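Local coordinates for protein export chaperone SatS (Mycobacterium tuberculosis H37Rv, PDB 6DNM) that acts as a chaperone for proteins exported through the SecA2 pathway, the part modelled being its C-terminal domain, at residues R10-Q15 and G87-A92; A64-H69 and D79-A84; G17-Q22 and D95-V100; P41-R46 and G131-D136; S102-D107 and E118-A123. All blocks are in the same frame, centred on the assembly; numbering follows the deposited sequence.

Interaction 1. Residues R10-Q15 and G87-A92; sequences RDFWLQ and GSLAVA
Trp13 NE1 gives its hydrogen to Ala90 O at 2.9 Å, and the bond is nearly straight, 169° at the hydrogen. This indole-to-carbonyl bond ties the short helix 12-16, near the N terminus, to the loop that leaves helix 77-86, so two pieces far apart in sequence meet mainly through the indole of Trp13, with Phe12 beside it. The acceptor sits at the indole edge almost in the ring plane, while NE1 itself approaches the carbonyl from a direction tilted 31° from the carbonyl plane.

The rest of the contact is apolar. Trp13 has CG anti to its carbonyl carbon (chi1 -69°); the six-membered part of the ring, through CZ2, meets Leu89 CD1 at 3.7 Å. That same methyl also meets the Phe12 ring at CE2, so one branch of Leu89 serves both aromatics, and the leucine side chain crosses each of them at about a right angle. Phe12 packs against its neighbour as well: its CD2 stands 3.6 Å above the Trp13 plane, over the centre of the ring. Farther out, Phe12 and Trp13 rest on Ile80 of helix 77-86, and Leu89 on Ala60 and Leu63 of helix 56-63. One residue on from Ala90, Val91 brings CG2 to 4.3 Å from Trp13 CZ2.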
# COMPACT_ATOMS: atom_id res chain seq x y z
N ARG A 10 5.33 24.07 -5.35
CA ARG A 10 6.24 23.53 -4.34
C ARG A 10 5.66 22.31 -3.63
O ARG A 10 6.33 21.27 -3.49
CB ARG A 10 6.53 24.63 -3.31
CG ARG A 10 7.75 24.41 -2.44
CD ARG A 10 8.87 23.73 -3.19
NE ARG A 10 10.18 24.16 -2.70
CZ ARG A 10 11.32 23.92 -3.33
NH1 ARG A 10 11.31 23.26 -4.48
NH2 ARG A 10 12.47 24.34 -2.82
N ASP A 11 4.43 22.42 -3.16
CA ASP A 11 3.82 21.42 -2.30
C ASP A 11 2.65 20.78 -3.04
O ASP A 11 1.56 20.62 -2.48
CB ASP A 11 3.33 22.09 -1.01
CG ASP A 11 4.47 22.72 -0.22
OD1 ASP A 11 5.39 21.97 0.16
OD2 ASP A 11 4.46 23.95 -0.01
N PHE A 12 2.88 20.39 -4.29
CA PHE A 12 1.78 19.96 -5.15
C PHE A 12 0.98 18.82 -4.53
O PHE A 12 -0.25 18.90 -4.42
CB PHE A 12 2.31 19.52 -6.52
CG PHE A 12 1.24 18.96 -7.42
CD1 PHE A 12 0.45 19.81 -8.18
CD2 PHE A 12 1.00 17.59 -7.48
CE1 PHE A 12 -0.54 19.31 -9.01
CE2 PHE A 12 0.01 17.08 -8.30
CZ PHE A 12 -0.76 17.94 -9.07
N TRP A 13 1.64 17.71 -4.17
CA TRP A 13 0.90 16.54 -3.72
C TRP A 13 0.20 16.80 -2.39
O TRP A 13 -0.93 16.34 -2.17
CB TRP A 13 1.81 15.31 -3.67
CG TRP A 13 2.21 14.88 -5.06
CD1 TRP A 13 3.43 15.03 -5.65
CD2 TRP A 13 1.35 14.27 -6.04
NE1 TRP A 13 3.39 14.54 -6.94
CE2 TRP A 13 2.13 14.07 -7.20
CE3 TRP A 13 0.01 13.86 -6.05
CZ2 TRP A 13 1.62 13.48 -8.35
CZ3 TRP A 13 -0.50 13.27 -7.20
CH2 TRP A 13 0.31 13.08 -8.33
N LEU A 14 0.84 17.57 -1.51
CA LEU A 14 0.19 17.98 -0.27
C LEU A 14 -1.07 18.79 -0.55
O LEU A 14 -2.12 18.56 0.05
CB LEU A 14 1.17 18.77 0.59
CG LEU A 14 0.75 19.12 2.01
CD1 LEU A 14 0.44 17.87 2.81
CD2 LEU A 14 1.84 19.92 2.68
N GLN A 15 -0.99 19.73 -1.49
CA GLN A 15 -2.14 20.58 -1.78
C GLN A 15 -3.28 19.79 -2.40
O GLN A 15 -4.46 20.09 -2.15
CB GLN A 15 -1.72 21.72 -2.70
CG GLN A 15 -0.85 22.77 -2.04
CD GLN A 15 -0.73 24.02 -2.88
OE1 GLN A 15 0.32 24.29 -3.46
NE2 GLN A 15 -1.81 24.78 -2.96
N GLY A 87 2.19 18.63 -18.84
CA GLY A 87 3.56 18.17 -18.83
C GLY A 87 4.34 18.54 -17.58
O GLY A 87 5.55 18.30 -17.53
N SER A 88 3.67 19.08 -16.56
CA SER A 88 4.33 19.54 -15.35
C SER A 88 4.18 18.58 -14.19
O SER A 88 4.74 18.83 -13.12
CB SER A 88 3.79 20.91 -14.95
OG SER A 88 2.40 20.82 -14.67
N LEU A 89 3.42 17.50 -14.36
CA LEU A 89 3.23 16.54 -13.28
C LEU A 89 4.56 15.89 -12.93
O LEU A 89 5.26 15.38 -13.81
CB LEU A 89 2.22 15.47 -13.70
CG LEU A 89 1.85 14.48 -12.59
CD1 LEU A 89 0.95 15.14 -11.57
CD2 LEU A 89 1.19 13.23 -13.16
N ALA A 90 4.91 15.92 -11.65
CA ALA A 90 6.16 15.34 -11.17
C ALA A 90 5.76 14.38 -10.06
O ALA A 90 5.50 14.81 -8.93
CB ALA A 90 7.11 16.41 -10.65
N VAL A 91 5.66 13.10 -10.40
CA VAL A 91 5.31 12.09 -9.42
C VAL A 91 6.49 11.91 -8.48
O VAL A 91 7.62 11.68 -8.92
CB VAL A 91 4.92 10.77 -10.10
CG1 VAL A 91 4.50 9.75 -9.06
CG2 VAL A 91 3.80 11.02 -11.09
N ALA A 92 6.24 12.06 -7.19
CA ALA A 92 7.26 11.95 -6.17
C ALA A 92 6.65 11.23 -4.98
O ALA A 92 5.56 11.59 -4.55
CB ALA A 92 7.74 13.34 -5.74

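Interaction 2. Residues A64-H69 and D79-A84; sequences ADEHDH and DIRTAA
The backbones of 64-69 and 79-84 come closest where Ala64, just after helix 56-63 in the chain, passes Ala84 on helix 77-86, with 4.8 Å between their CA atoms; no hydrogen bond joins the two segments. Ala84 points its methyl at the loop, and CB lies 3.6 Å from Ala64 N and 4.0 Å from Ala64 CB. The two methyls touch although that of Ala64 is directed away from the helix overall.

One turn earlier on the helix, Arg81 reaches out to Glu66. A bend at chi3 (63°) turns Arg81 NE aside, and a bend at chi2 (78°) does the same for Glu66 CD. Glu66 OE1 lies over one face of the guanidinium, 3.1 Å from Arg81 CZ and 3.2 Å from Arg81 NE. The carboxylate and guanidinium planes are 61° apart, and OE1 sits 3.0 Å above the Arg81 plane, off toward the rim, so the salt bridge is electrostatic rather than a directed hydrogen bond. Arg81 has a second acidic partner on its own helix, Asp78, which pairs with NH2; the two carboxylates would together offset its charge.

The pairing lies at the surface and belongs to a helix-loop-helix connection: the loop descends from helix 56-63, and Ile80 on helix 77-86 touches Leu63 of that helix. Ile80 also meets Phe12 and Trp13 of helix 12-16, and Ala83 meets Phe12, while His69, farther along the loop, packs on Leu44 beyond the end of strand 40-43.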
# COMPACT_ATOMS: atom_id res chain seq x y z
N ALA A 64 -2.95 11.46 -17.59
CA ALA A 64 -3.25 12.42 -18.64
C ALA A 64 -4.55 12.10 -19.36
O ALA A 64 -5.09 12.98 -20.05
CB ALA A 64 -2.13 12.45 -19.68
N ASP A 65 -5.05 10.88 -19.24
CA ASP A 65 -6.24 10.46 -19.96
C ASP A 65 -7.48 10.65 -19.09
O ASP A 65 -7.40 10.62 -17.86
CB ASP A 65 -6.14 8.99 -20.37
CG ASP A 65 -5.18 8.77 -21.52
OD1 ASP A 65 -5.00 9.71 -22.31
OD2 ASP A 65 -4.62 7.66 -21.63
N GLU A 66 -8.61 10.86 -19.75
CA GLU A 66 -9.89 10.89 -19.05
C GLU A 66 -10.19 9.50 -18.51
O GLU A 66 -10.03 8.50 -19.22
CB GLU A 66 -11.00 11.31 -20.01
CG GLU A 66 -12.16 12.01 -19.34
CD GLU A 66 -11.86 13.46 -19.03
OE1 GLU A 66 -11.22 13.72 -17.99
OE2 GLU A 66 -12.27 14.34 -19.82
N HIS A 67 -10.63 9.44 -17.26
CA HIS A 67 -10.89 8.17 -16.62
C HIS A 67 -12.06 8.32 -15.66
O HIS A 67 -12.30 9.40 -15.11
CB HIS A 67 -9.67 7.66 -15.83
CG HIS A 67 -8.53 7.22 -16.69
ND1 HIS A 67 -8.63 6.18 -17.58
CD2 HIS A 67 -7.27 7.69 -16.79
CE1 HIS A 67 -7.47 6.02 -18.20
NE2 HIS A 67 -6.63 6.93 -17.74
N ASP A 68 -12.78 7.23 -15.46
CA ASP A 68 -13.76 7.12 -14.40
C ASP A 68 -13.25 6.04 -13.46
O ASP A 68 -13.30 4.85 -13.76
CB ASP A 68 -15.15 6.78 -14.95
CG ASP A 68 -16.24 7.04 -13.94
OD1 ASP A 68 -16.87 6.06 -13.48
OD2 ASP A 68 -16.47 8.22 -13.60
N HIS A 69 -12.71 6.48 -12.33
CA HIS A 69 -12.21 5.60 -11.29
C HIS A 69 -12.52 6.26 -9.95
O HIS A 69 -13.14 7.32 -9.89
CB HIS A 69 -10.71 5.33 -11.45
CG HIS A 69 -9.89 6.57 -11.59
ND1 HIS A 69 -9.86 7.55 -10.61
CD2 HIS A 69 -9.10 7.01 -12.59
CE1 HIS A 69 -9.07 8.53 -11.01
NE2 HIS A 69 -8.60 8.23 -12.20
N ASP A 79 -6.79 18.87 -10.85
CA ASP A 79 -5.45 19.45 -10.76
C ASP A 79 -4.39 18.43 -11.19
O ASP A 79 -3.40 18.79 -11.84
CB ASP A 79 -5.17 19.93 -9.34
CG ASP A 79 -5.81 21.27 -9.03
OD1 ASP A 79 -6.39 21.90 -9.94
OD2 ASP A 79 -5.72 21.71 -7.87
N ILE A 80 -4.57 17.17 -10.81
CA ILE A 80 -3.63 16.13 -11.22
C ILE A 80 -3.69 15.92 -12.72
O ILE A 80 -2.65 15.89 -13.40
CB ILE A 80 -3.90 14.82 -10.45
CG1 ILE A 80 -3.69 15.04 -8.95
CG2 ILE A 80 -3.01 13.70 -11.00
CD1 ILE A 80 -4.24 13.94 -8.08
N ARG A 81 -4.89 15.76 -13.27
CA ARG A 81 -5.04 15.51 -14.70
C ARG A 81 -4.50 16.67 -15.52
O ARG A 81 -3.80 16.46 -16.52
CB ARG A 81 -6.51 15.24 -15.03
CG ARG A 81 -6.77 15.00 -16.51
CD ARG A 81 -8.19 14.51 -16.75
NE ARG A 81 -9.19 15.50 -16.35
CZ ARG A 81 -9.75 16.37 -17.18
NH1 ARG A 81 -9.42 16.38 -18.46
NH2 ARG A 81 -10.65 17.23 -16.73
N THR A 82 -4.79 17.90 -15.09
CA THR A 82 -4.30 19.08 -15.80
C THR A 82 -2.78 19.19 -15.72
O THR A 82 -2.13 19.59 -16.69
CB THR A 82 -4.96 20.34 -15.22
OG1 THR A 82 -6.39 20.23 -15.32
CG2 THR A 82 -4.52 21.57 -15.98
N ALA A 83 -2.19 18.84 -14.57
CA ALA A 83 -0.74 18.82 -14.50
C ALA A 83 -0.16 17.78 -15.44
O ALA A 83 0.87 18.02 -16.09
CB ALA A 83 -0.28 18.56 -13.06
N ALA A 84 -0.79 16.60 -15.51
CA ALA A 84 -0.33 15.57 -16.45
C ALA A 84 -0.38 16.08 -17.89
O ALA A 84 0.59 15.91 -18.65
CB ALA A 84 -1.17 14.31 -16.29

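Interaction 3. Residues G17-Q22 and D95-V100; sequences GIDPIQ and DDNVYV
Asn97 holds CG anti to its carbonyl carbon (chi1 -73°), near the Pro20 carbonyl, and its ND2 lies 3.6 Å from Asp19 CG, while Gln22, with CG anti to the backbone N (chi1 -178°) and an extended chain, runs alongside Val98. Gln22 OE1 lies 3.3 Å from Val98 CG1, the two side chains pointing the same way; Gln22 NE2 is hydrogen-bonded to Tyr31 OH. Asn97 ND2 donates to a water at 2.8 Å, and this water in turn donates to Pro20 O at 2.7 Å, linking the two segments just before their direct pairing.

Strands 19-24 and 98-100 are parallel neighbours in the mixed four-stranded sheet, with 98-100 at its outer edge. The pairing is one parallel bridge, Gln22 with Val98: Gln22 N donates to Asn97 O at 3.1 Å, and Tyr99 N donates to Gln22 O at 2.9 Å, so Gln22 spends both backbone groups on the residues either side of Val98.

Ile21 CB meets the edge of the Tyr99 ring at CE2, 4.1 Å away, and Ile21 CG2 lies 4.0 Å from Asn97 CB. Tyr99 continues onto Leu122 and Leu126 of helix 117-134, and its OH is hydrogen-bonded to Glu125 of the same helix.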
# COMPACT_ATOMS: atom_id res chain seq x y z
N GLY A 17 -3.93 16.70 -1.76
CA GLY A 17 -4.44 15.79 -0.75
C GLY A 17 -4.40 14.33 -1.14
O GLY A 17 -5.11 13.52 -0.54
N ILE A 18 -3.60 13.98 -2.14
CA ILE A 18 -3.50 12.62 -2.65
C ILE A 18 -2.01 12.28 -2.71
O ILE A 18 -1.21 13.11 -3.15
CB ILE A 18 -4.16 12.51 -4.04
CG1 ILE A 18 -5.67 12.81 -3.93
CG2 ILE A 18 -3.91 11.16 -4.67
CD1 ILE A 18 -6.38 13.10 -5.26
N ASP A 19 -1.64 11.08 -2.24
CA ASP A 19 -0.24 10.70 -2.14
C ASP A 19 0.12 9.69 -3.21
O ASP A 19 -0.52 8.63 -3.30
CB ASP A 19 0.05 10.03 -0.78
CG ASP A 19 0.01 10.98 0.39
OD1 ASP A 19 0.28 12.19 0.22
OD2 ASP A 19 -0.27 10.49 1.50
N PRO A 20 1.18 9.93 -3.98
CA PRO A 20 1.81 8.83 -4.71
C PRO A 20 2.47 7.88 -3.72
O PRO A 20 3.06 8.30 -2.72
CB PRO A 20 2.87 9.54 -5.56
CG PRO A 20 2.45 11.01 -5.59
CD PRO A 20 1.82 11.23 -4.24
N ILE A 21 2.33 6.58 -3.98
CA ILE A 21 2.93 5.57 -3.12
C ILE A 21 3.73 4.59 -3.97
O ILE A 21 3.48 4.43 -5.17
CB ILE A 21 1.91 4.83 -2.22
CG1 ILE A 21 1.02 3.90 -3.05
CG2 ILE A 21 1.08 5.81 -1.39
CD1 ILE A 21 0.14 2.99 -2.19
N GLN A 22 4.70 3.94 -3.33
CA GLN A 22 5.53 2.92 -3.96
C GLN A 22 5.33 1.61 -3.22
O GLN A 22 5.41 1.57 -1.98
CB GLN A 22 7.00 3.31 -3.85
CG GLN A 22 7.98 2.34 -4.53
CD GLN A 22 9.41 2.62 -4.14
OE1 GLN A 22 9.75 2.57 -2.96
NE2 GLN A 22 10.24 2.95 -5.12
N ASP A 95 9.24 9.33 1.76
CA ASP A 95 9.81 8.13 2.37
C ASP A 95 8.79 7.37 3.20
O ASP A 95 8.87 6.14 3.31
CB ASP A 95 11.02 8.48 3.24
CG ASP A 95 12.25 8.88 2.42
OD1 ASP A 95 12.21 8.82 1.17
OD2 ASP A 95 13.27 9.25 3.03
N ASP A 96 7.82 8.07 3.79
CA ASP A 96 6.77 7.45 4.59
C ASP A 96 5.70 6.76 3.75
O ASP A 96 4.81 6.11 4.31
CB ASP A 96 6.12 8.48 5.52
CG ASP A 96 5.52 9.64 4.77
OD1 ASP A 96 4.36 10.00 5.04
OD2 ASP A 96 6.21 10.19 3.88
N ASN A 97 5.78 6.89 2.42
CA ASN A 97 4.84 6.23 1.51
C ASN A 97 5.52 5.14 0.70
O ASN A 97 5.05 4.78 -0.39
CB ASN A 97 4.16 7.27 0.63
CG ASN A 97 3.15 8.07 1.39
OD1 ASN A 97 2.44 7.53 2.22
ND2 ASN A 97 3.10 9.37 1.14
N VAL A 98 6.61 4.60 1.23
CA VAL A 98 7.34 3.48 0.64
C VAL A 98 6.96 2.22 1.42
O VAL A 98 7.20 2.13 2.63
CB VAL A 98 8.85 3.73 0.68
CG1 VAL A 98 9.63 2.48 0.32
CG2 VAL A 98 9.21 4.87 -0.27
N TYR A 99 6.35 1.25 0.74
CA TYR A 99 5.84 0.05 1.37
C TYR A 99 6.51 -1.17 0.76
O TYR A 99 6.46 -1.36 -0.45
CB TYR A 99 4.33 -0.04 1.14
CG TYR A 99 3.56 1.10 1.76
CD1 TYR A 99 3.37 1.16 3.13
CD2 TYR A 99 3.03 2.12 0.97
CE1 TYR A 99 2.65 2.20 3.71
CE2 TYR A 99 2.31 3.16 1.54
CZ TYR A 99 2.12 3.19 2.92
OH TYR A 99 1.41 4.22 3.50
N VAL A 100 7.13 -2.00 1.59
CA VAL A 100 7.96 -3.10 1.11
C VAL A 100 7.40 -4.40 1.67
O VAL A 100 7.49 -4.65 2.88
CB VAL A 100 9.44 -2.92 1.50
CG1 VAL A 100 10.29 -4.06 0.94
CG2 VAL A 100 9.95 -1.58 1.02
O HOH W 1 4.20 10.30 -1.28

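Interaction 4. Residues P41-R46 and G131-D136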
# COMPACT_ATOMS: atom_id res chain seq x y z
N PRO A 41 -9.52 4.84 3.30
CA PRO A 41 -8.57 4.92 2.19
C PRO A 41 -9.26 4.73 0.86
O PRO A 41 -10.10 3.85 0.69
CB PRO A 41 -7.60 3.77 2.47
CG PRO A 41 -8.41 2.79 3.26
CD PRO A 41 -9.41 3.58 4.06
N ILE A 42 -8.89 5.58 -0.10
CA ILE A 42 -9.32 5.42 -1.49
C ILE A 42 -8.08 5.39 -2.36
O ILE A 42 -7.23 6.29 -2.26
CB ILE A 42 -10.29 6.53 -1.97
CG1 ILE A 42 -11.42 6.77 -0.96
CG2 ILE A 42 -10.88 6.15 -3.31
CD1 ILE A 42 -12.45 7.78 -1.43
N PHE A 43 -7.95 4.37 -3.20
CA PHE A 43 -6.82 4.24 -4.10
C PHE A 43 -7.25 4.59 -5.52
O PHE A 43 -8.43 4.60 -5.86
CB PHE A 43 -6.28 2.81 -4.11
CG PHE A 43 -5.58 2.40 -2.85
CD1 PHE A 43 -4.20 2.42 -2.76
CD2 PHE A 43 -6.30 1.91 -1.76
CE1 PHE A 43 -3.55 2.01 -1.61
CE2 PHE A 43 -5.65 1.50 -0.61
CZ PHE A 43 -4.28 1.55 -0.54
N LEU A 44 -6.26 4.88 -6.35
CA LEU A 44 -6.48 4.94 -7.79
C LEU A 44 -6.87 3.54 -8.25
O LEU A 44 -6.03 2.64 -8.30
CB LEU A 44 -5.19 5.41 -8.46
CG LEU A 44 -5.24 5.56 -9.98
CD1 LEU A 44 -6.20 6.70 -10.36
CD2 LEU A 44 -3.83 5.81 -10.53
N GLY A 45 -8.14 3.35 -8.54
CA GLY A 45 -8.64 2.02 -8.83
C GLY A 45 -10.15 2.06 -8.97
O GLY A 45 -10.77 3.12 -8.92
N ARG A 46 -10.72 0.87 -9.15
CA ARG A 46 -12.16 0.73 -9.27
C ARG A 46 -12.55 -0.66 -8.80
O ARG A 46 -11.76 -1.60 -8.89
CB ARG A 46 -12.62 0.93 -10.72
CG ARG A 46 -11.96 -0.04 -11.70
CD ARG A 46 -11.95 0.49 -13.13
NE ARG A 46 -11.53 -0.54 -14.09
CZ ARG A 46 -10.30 -0.68 -14.56
NH1 ARG A 46 -10.02 -1.64 -15.42
NH2 ARG A 46 -9.33 0.15 -14.16
N GLY A 131 -7.13 -3.72 2.63
CA GLY A 131 -8.30 -4.44 3.10
C GLY A 131 -9.52 -3.55 3.22
O GLY A 131 -10.62 -3.93 2.82
N ASP A 132 -9.33 -2.34 3.75
CA ASP A 132 -10.46 -1.42 3.89
C ASP A 132 -10.99 -0.99 2.53
O ASP A 132 -12.20 -0.99 2.30
CB ASP A 132 -10.03 -0.19 4.69
CG ASP A 132 -9.74 -0.50 6.16
OD1 ASP A 132 -9.96 -1.65 6.60
OD2 ASP A 132 -9.30 0.42 6.87
N TYR A 133 -10.09 -0.64 1.61
CA TYR A 133 -10.50 -0.19 0.28
C TYR A 133 -11.20 -1.31 -0.49
O TYR A 133 -12.17 -1.06 -1.21
CB TYR A 133 -9.29 0.31 -0.50
CG TYR A 133 -9.59 0.62 -1.95
CD1 TYR A 133 -10.39 1.71 -2.30
CD2 TYR A 133 -9.10 -0.19 -2.97
CE1 TYR A 133 -10.67 1.99 -3.63
CE2 TYR A 133 -9.36 0.09 -4.30
CZ TYR A 133 -10.16 1.18 -4.62
OH TYR A 133 -10.42 1.45 -5.95
N SER A 134 -10.71 -2.54 -0.35
CA SER A 134 -11.30 -3.66 -1.07
C SER A 134 -12.61 -4.14 -0.46
O SER A 134 -13.28 -4.98 -1.07
CB SER A 134 -10.31 -4.83 -1.10
OG SER A 134 -10.15 -5.39 0.19
N GLU A 135 -12.97 -3.63 0.72
CA GLU A 135 -14.19 -4.05 1.41
C GLU A 135 -14.21 -5.55 1.69
O GLU A 135 -15.27 -6.18 1.73
CB GLU A 135 -15.46 -3.58 0.69
CG GLU A 135 -15.55 -2.07 0.57
CD GLU A 135 -16.84 -1.62 -0.07
OE1 GLU A 135 -17.23 -0.44 0.13
OE2 GLU A 135 -17.48 -2.44 -0.76
N ASP A 136 -13.03 -6.12 1.90
CA ASP A 136 -12.84 -7.54 2.17
C ASP A 136 -12.17 -7.67 3.53
O ASP A 136 -11.22 -6.93 3.83
CB ASP A 136 -11.93 -8.15 1.10
CG ASP A 136 -11.93 -9.67 1.12
OD1 ASP A 136 -12.30 -10.27 0.09
OD2 ASP A 136 -11.56 -10.25 2.15
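The Tyr133 ring carries Phe43 over one face: Phe43 N stands 3.6 Å above the plane toward the rim, and Phe43 CB lies 4.2 Å from the ring centroid, only 11° off the normal, as a CH-pi contact. The Phe43 ring itself turns its edge to that face in an offset edge-to-face pair, centroids 5.3 Å apart and planes at 62°, with Phe43 CD2 reaching 3.5 Å from Tyr133 CG. At the edge of the tyrosine ring, close to its plane, sit Pro41 O on the CD1 side and Gly45 C by the hydroxyl.

Tyr133 has CG anti to the backbone N (chi1 172°), directed off the last turn of helix 117-134, and the ring beyond it lies against Phe43. Its OH passes 3.1 Å from Gly45 C, close against this glycine, which has no side chain to stand between them. The hydroxyl is hydrogen-bonded to Asp70. Beside the ring, Pro41 CG packs on Asp132 CB at 3.7 Å, the two side chains crossing at about a right angle, and Ile42 CG2 touches Tyr133 CE1.

The contact lays the C-terminal end of helix 117-134 on the junction between the two sheets, where strand 40-43 at the border of one passes into strand 45-46 of the other. Ile50 of strand 49-52 touches both Tyr133 and Phe43, and Asp129 and Ile130, earlier on the helix, also touch Phe43.

Interaction 5. Residues S102-D107 and E118-A123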
# COMPACT_ATOMS: atom_id res chain seq x y z
N SER A 102 8.61 -7.24 0.16
CA SER A 102 9.73 -8.12 -0.19
C SER A 102 10.42 -8.71 1.03
O SER A 102 10.78 -7.98 1.96
CB SER A 102 10.75 -7.29 -0.97
OG SER A 102 10.10 -6.48 -1.91
N GLY A 103 10.64 -10.02 0.99
CA GLY A 103 11.38 -10.71 2.01
C GLY A 103 10.62 -11.10 3.25
O GLY A 103 11.10 -11.94 4.02
N LEU A 104 9.44 -10.52 3.50
CA LEU A 104 8.74 -10.82 4.75
C LEU A 104 8.41 -12.30 4.86
O LEU A 104 8.51 -12.88 5.95
CB LEU A 104 7.47 -9.98 4.87
CG LEU A 104 7.68 -8.48 5.15
CD1 LEU A 104 6.36 -7.75 5.10
CD2 LEU A 104 8.38 -8.26 6.48
N VAL A 105 8.05 -12.94 3.75
CA VAL A 105 7.72 -14.36 3.78
C VAL A 105 8.91 -15.19 4.27
O VAL A 105 8.74 -16.17 5.00
CB VAL A 105 7.19 -14.84 2.41
CG1 VAL A 105 8.27 -14.72 1.33
CG2 VAL A 105 6.66 -16.26 2.51
N ASP A 106 10.12 -14.80 3.88
CA ASP A 106 11.32 -15.50 4.32
C ASP A 106 11.65 -15.16 5.76
O ASP A 106 12.04 -16.04 6.54
CB ASP A 106 12.49 -15.17 3.39
CG ASP A 106 12.19 -15.53 1.94
OD1 ASP A 106 12.21 -14.63 1.09
OD2 ASP A 106 11.91 -16.72 1.68
N ASP A 107 11.45 -13.90 6.15
CA ASP A 107 11.78 -13.48 7.52
C ASP A 107 10.85 -14.13 8.54
O ASP A 107 11.31 -14.54 9.62
CB ASP A 107 11.76 -11.96 7.63
CG ASP A 107 12.84 -11.31 6.80
OD1 ASP A 107 13.85 -11.99 6.51
OD2 ASP A 107 12.70 -10.12 6.44
N GLU A 118 10.40 -1.80 11.48
CA GLU A 118 9.94 -0.67 10.68
C GLU A 118 9.32 -1.12 9.37
O GLU A 118 8.25 -0.64 8.97
CB GLU A 118 11.10 0.30 10.45
CG GLU A 118 10.66 1.63 9.87
CD GLU A 118 11.81 2.37 9.21
OE1 GLU A 118 11.55 3.32 8.44
OE2 GLU A 118 12.98 2.00 9.48
N GLN A 119 9.97 -2.06 8.68
CA GLN A 119 9.40 -2.60 7.45
C GLN A 119 8.00 -3.16 7.70
O GLN A 119 7.06 -2.88 6.94
CB GLN A 119 10.30 -3.70 6.88
CG GLN A 119 9.71 -4.27 5.60
CD GLN A 119 10.48 -5.43 5.05
OE1 GLN A 119 11.53 -5.80 5.57
NE2 GLN A 119 9.97 -6.02 3.97
N LEU A 120 7.86 -3.97 8.74
CA LEU A 120 6.57 -4.56 9.03
C LEU A 120 5.52 -3.52 9.39
O LEU A 120 4.40 -3.64 9.00
CB LEU A 120 6.70 -5.62 10.12
CG LEU A 120 5.42 -6.37 10.45
CD1 LEU A 120 4.91 -7.15 9.25
CD2 LEU A 120 5.57 -7.29 11.65
N ASP A 121 5.91 -2.50 10.14
CA ASP A 121 4.97 -1.47 10.51
C ASP A 121 4.38 -0.78 9.31
O ASP A 121 3.18 -0.62 9.23
CB ASP A 121 5.57 -0.46 11.47
CG ASP A 121 4.50 0.28 12.20
OD1 ASP A 121 4.08 1.33 11.78
OD2 ASP A 121 4.00 -0.26 13.20
N LEU A 122 5.24 -0.38 8.39
CA LEU A 122 4.77 0.20 7.14
C LEU A 122 3.92 -0.79 6.35
O LEU A 122 2.87 -0.43 5.81
CB LEU A 122 5.97 0.68 6.31
CG LEU A 122 6.56 2.01 6.77
CD1 LEU A 122 8.01 2.13 6.30
CD2 LEU A 122 5.72 3.17 6.27
N ALA A 123 4.35 -2.05 6.27
CA ALA A 123 3.61 -3.04 5.49
C ALA A 123 2.19 -3.24 6.02
O ALA A 123 1.24 -3.35 5.25
CB ALA A 123 4.34 -4.38 5.47
O HOH W 2 12.00 -7.82 7.43
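Gln119 NE2 donates to Ser102 O at 2.9 Å, with 150° at the hydrogen. The carbonyl oxygen lies close to the plane of the glutamine amide, while the donor stands tilted 28° from the carbonyl plane. On its other side chain atom, OE1 receives a hydrogen from a water at 2.8 Å, and the same water donates to Asp107 OD2 at 2.6 Å. One amide thus bonds directly to the turn before helix 104-110 and, through the water, to its first turn.

Leu104 lies against this amide. It meets Gln119 tip to tip, CG 3.6 Å from Gln119 NE2 and CD2 3.8 Å from Gln119 CD. Its other methyl, CD1, continues to Ala123 CB at 3.9 Å and, more loosely, to Leu120 CD1 at 4.4 Å.

Gln119 keeps CG anti to the backbone N (chi1 -180°), and the chain beyond it stays extended to the amide. NE2 has a second acceptor in Val100 O, so both strand and turn hold the amide. Gly103, with its positive phi, is the N-cap of helix 104-110, and Asp107 N closes the first turn on Gly103 O. Outside this, Leu104 packs on Trp176 of helix 170-185, and Leu120 on Val153 and Leu157 of helix 148-157. Two consecutive helices, joined by a short connection, are thus packed through Leu104, Leu120 and Ala123, with a glutamine bonded to the backbone carbonyl just before the N-cap.

From the N terminus, helix 12-16 opens interaction 1 and strand 19-24, directly after it, opens interaction 3; the two cross, since 87-92 returns to the helix before 95-100 reaches the strand. Interaction 4 begins at 41-46, within both these loops, and closes only at 131-136, so it crosses both. Interaction 2, a short helix-loop-helix closure, lies within the loops of 1, 3 and 4. Interaction 5 follows 1, 2 and 3 in the chain and falls inside the span of 4, sharing helix 117-134 with it. Interactions 1 and 2 gather the helices at one end, 3 and 4 meet at the central sheet through Ile21 and Phe43, and 3 and 5 touch where strand 98-100 leads into helix 104-110.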